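Local coordinates for protein transport protein HOFQ (Aggregatibacter actinomycetemcomitans, PDB 2Y3M) that probably forms part of an outer-membrane secretin channel for DNA uptake in natural competence, its extra-membranous domains binding DNA, at residues T20-T30 and R56-L64. Numbering follows the deposited sequence.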
# COMPACT_ATOMS: atom_id res chain seq x y z
N THR B 20 3.12 0.89 -13.52
CA THR B 20 4.03 1.43 -12.51
C THR B 20 4.90 0.35 -11.87
O THR B 20 6.08 0.59 -11.57
CB THR B 20 3.23 2.18 -11.42
OG1 THR B 20 2.51 3.26 -12.03
CG2 THR B 20 4.15 2.73 -10.33
N LEU B 21 4.32 -0.82 -11.65
CA LEU B 21 5.03 -1.96 -11.07
C LEU B 21 6.14 -2.49 -11.98
O LEU B 21 7.22 -2.82 -11.50
CB LEU B 21 4.06 -3.08 -10.70
CG LEU B 21 3.25 -2.97 -9.40
CD1 LEU B 21 2.22 -4.09 -9.32
CD2 LEU B 21 4.15 -2.98 -8.16
N GLN B 22 5.86 -2.57 -13.28
CA GLN B 22 6.83 -3.07 -14.26
C GLN B 22 7.95 -2.05 -14.49
O GLN B 22 9.11 -2.43 -14.67
CB GLN B 22 6.14 -3.42 -15.57
CG GLN B 22 5.36 -4.74 -15.53
CD GLN B 22 4.32 -4.86 -16.63
OE1 GLN B 22 3.65 -3.89 -16.98
NE2 GLN B 22 4.18 -6.06 -17.17
N GLN B 23 7.59 -0.77 -14.47
CA GLN B 23 8.55 0.32 -14.60
C GLN B 23 9.56 0.32 -13.45
O GLN B 23 10.77 0.40 -13.69
CB GLN B 23 7.82 1.66 -14.69
CG GLN B 23 7.12 1.92 -16.01
CD GLN B 23 8.03 2.50 -17.08
OE1 GLN B 23 9.16 2.04 -17.28
NE2 GLN B 23 7.55 3.52 -17.78
N LEU B 24 9.08 0.24 -12.21
CA LEU B 24 9.96 0.23 -11.03
C LEU B 24 10.65 -1.11 -10.80
O LEU B 24 11.55 -1.21 -9.96
CB LEU B 24 9.22 0.69 -9.76
CG LEU B 24 9.35 2.18 -9.39
CD1 LEU B 24 8.29 2.60 -8.38
CD2 LEU B 24 10.76 2.52 -8.86
N ALA B 25 10.24 -2.13 -11.56
CA ALA B 25 10.93 -3.42 -11.57
C ALA B 25 12.10 -3.36 -12.55
O ALA B 25 13.21 -3.81 -12.23
CB ALA B 25 9.97 -4.54 -11.94
N LEU B 26 11.86 -2.80 -13.73
CA LEU B 26 12.90 -2.66 -14.75
C LEU B 26 14.07 -1.80 -14.28
O LEU B 26 15.22 -2.09 -14.61
CB LEU B 26 12.32 -2.11 -16.06
CG LEU B 26 11.54 -3.06 -16.97
CD1 LEU B 26 10.86 -2.29 -18.09
CD2 LEU B 26 12.42 -4.17 -17.53
N ALA B 27 13.76 -0.76 -13.51
CA ALA B 27 14.76 0.21 -13.04
C ALA B 27 15.83 -0.39 -12.12
O ALA B 27 16.96 0.09 -12.07
CB ALA B 27 14.08 1.40 -12.37
N HIS B 28 15.46 -1.44 -11.39
CA HIS B 28 16.43 -2.14 -10.55
C HIS B 28 16.88 -3.46 -11.17
O HIS B 28 17.51 -4.29 -10.51
CB HIS B 28 15.87 -2.37 -9.14
CG HIS B 28 15.42 -1.11 -8.45
ND1 HIS B 28 14.10 -0.73 -8.38
CD2 HIS B 28 16.12 -0.14 -7.81
CE1 HIS B 28 14.00 0.41 -7.73
NE2 HIS B 28 15.22 0.79 -7.37
N ASN B 29 16.55 -3.65 -12.45
CA ASN B 29 16.86 -4.89 -13.17
C ASN B 29 16.19 -6.09 -12.49
O ASN B 29 16.78 -7.17 -12.34
CB ASN B 29 18.38 -5.08 -13.28
CG ASN B 29 18.78 -5.91 -14.48
OD1 ASN B 29 18.08 -5.96 -15.49
ND2 ASN B 29 19.93 -6.56 -14.38
N THR B 30 14.95 -5.88 -12.05
CA THR B 30 14.18 -6.88 -11.34
C THR B 30 13.11 -7.45 -12.27
O THR B 30 12.35 -6.70 -12.87
CB THR B 30 13.52 -6.27 -10.08
OG1 THR B 30 14.53 -5.92 -9.14
CG2 THR B 30 12.54 -7.24 -9.43
N ARG B 56 15.52 -3.52 -2.39
CA ARG B 56 15.19 -2.16 -2.81
C ARG B 56 13.93 -2.13 -3.67
O ARG B 56 13.11 -1.23 -3.53
CB ARG B 56 16.37 -1.50 -3.52
CG ARG B 56 17.38 -0.90 -2.56
CD ARG B 56 18.78 -0.79 -3.17
NE ARG B 56 18.84 0.15 -4.28
CZ ARG B 56 19.93 0.80 -4.66
NH1 ARG B 56 21.08 0.63 -4.00
NH2 ARG B 56 19.89 1.64 -5.68
N SER B 57 13.78 -3.14 -4.53
CA SER B 57 12.57 -3.30 -5.33
C SER B 57 11.37 -3.50 -4.42
O SER B 57 10.31 -2.93 -4.66
CB SER B 57 12.70 -4.49 -6.29
OG SER B 57 13.52 -4.17 -7.40
N VAL B 58 11.54 -4.32 -3.38
CA VAL B 58 10.48 -4.62 -2.42
C VAL B 58 10.07 -3.36 -1.67
O VAL B 58 8.88 -3.02 -1.62
CB VAL B 58 10.90 -5.75 -1.45
CG1 VAL B 58 9.90 -5.91 -0.30
CG2 VAL B 58 11.04 -7.06 -2.20
N ALA B 59 11.06 -2.66 -1.12
CA ALA B 59 10.86 -1.39 -0.44
C ALA B 59 10.10 -0.39 -1.31
O ALA B 59 9.16 0.25 -0.82
CB ALA B 59 12.20 -0.79 0.00
N LYS B 60 10.49 -0.26 -2.58
CA LYS B 60 9.86 0.69 -3.49
C LYS B 60 8.40 0.36 -3.75
O LYS B 60 7.55 1.25 -3.80
CB LYS B 60 10.62 0.80 -4.82
CG LYS B 60 12.04 1.33 -4.71
CD LYS B 60 12.10 2.84 -4.51
CE LYS B 60 13.42 3.26 -3.86
NZ LYS B 60 14.62 2.73 -4.56
N ILE B 61 8.10 -0.93 -3.91
CA ILE B 61 6.72 -1.40 -4.08
C ILE B 61 5.89 -1.13 -2.82
O ILE B 61 4.72 -0.73 -2.92
CB ILE B 61 6.67 -2.90 -4.48
CG1 ILE B 61 7.24 -3.08 -5.89
CG2 ILE B 61 5.24 -3.44 -4.41
CD1 ILE B 61 7.60 -4.50 -6.24
N LYS B 62 6.49 -1.33 -1.65
CA LYS B 62 5.86 -1.05 -0.37
C LYS B 62 5.56 0.43 -0.18
O LYS B 62 4.57 0.79 0.45
CB LYS B 62 6.71 -1.58 0.79
CG LYS B 62 6.62 -3.08 1.01
CD LYS B 62 7.55 -3.54 2.14
CE LYS B 62 7.41 -5.04 2.42
NZ LYS B 62 6.25 -5.36 3.30
N GLN B 63 6.42 1.29 -0.74
CA GLN B 63 6.28 2.74 -0.65
C GLN B 63 5.18 3.33 -1.55
O GLN B 63 4.77 4.47 -1.35
CB GLN B 63 7.61 3.43 -0.95
CG GLN B 63 8.64 3.36 0.17
CD GLN B 63 10.07 3.60 -0.30
OE1 GLN B 63 10.97 2.82 0.01
NE2 GLN B 63 10.27 4.66 -1.07
N LEU B 64 4.74 2.55 -2.54
CA LEU B 64 3.73 3.02 -3.49
C LEU B 64 2.39 3.30 -2.82
O LEU B 64 1.87 2.46 -2.08
CB LEU B 64 3.50 2.00 -4.61
CG LEU B 64 4.60 1.72 -5.64
CD1 LEU B 64 4.17 0.59 -6.57
CD2 LEU B 64 4.98 2.97 -6.44
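Leu21 lays its CD2 methyl over Ile61, 3.8 Å from Ile61 CG1, the two side chains crossing at about a right angle, and the same methyl touches Leu64 CD1. Leu64, just beyond helix 51-63, splits its two methyls between partners: while CD1 faces Leu21, CD2 lies 3.9 Å from Leu24 CD1 and close to Thr20 CG2. The opposite end turns polar. Thr30 OG1 and Ser57 OG share a hydrogen bond of 2.7 Å; Asn48 ND2 adds a second bond to the threonine hydroxyl, while Ser57 OG has a weak one to Gln53 O. His28 CB packs on the serine oxygen. His28 ND1 donates to Leu24 O at 3.0 Å, steadying the imidazole and meeting the carbonyl almost head-on (162° at the oxygen), with that oxygen tilted from the ring plane. Bent at chi2 (-76°) and again at chi4, Lys60 curls across the ring, bringing CG against CE1 and giving a weak bond from NZ to His28 NE2. A Schellman motif with Asn29 at C-prime ends helix 18-26. In this example of near-antiparallel packing the axes of 20-26 and 56-63 approach to 10.1 Å at 151°; both helices lie against strands 31-36 and 42-48, Leu21 reaching Leu32 and Leu44, Ile61 reaching Leu46.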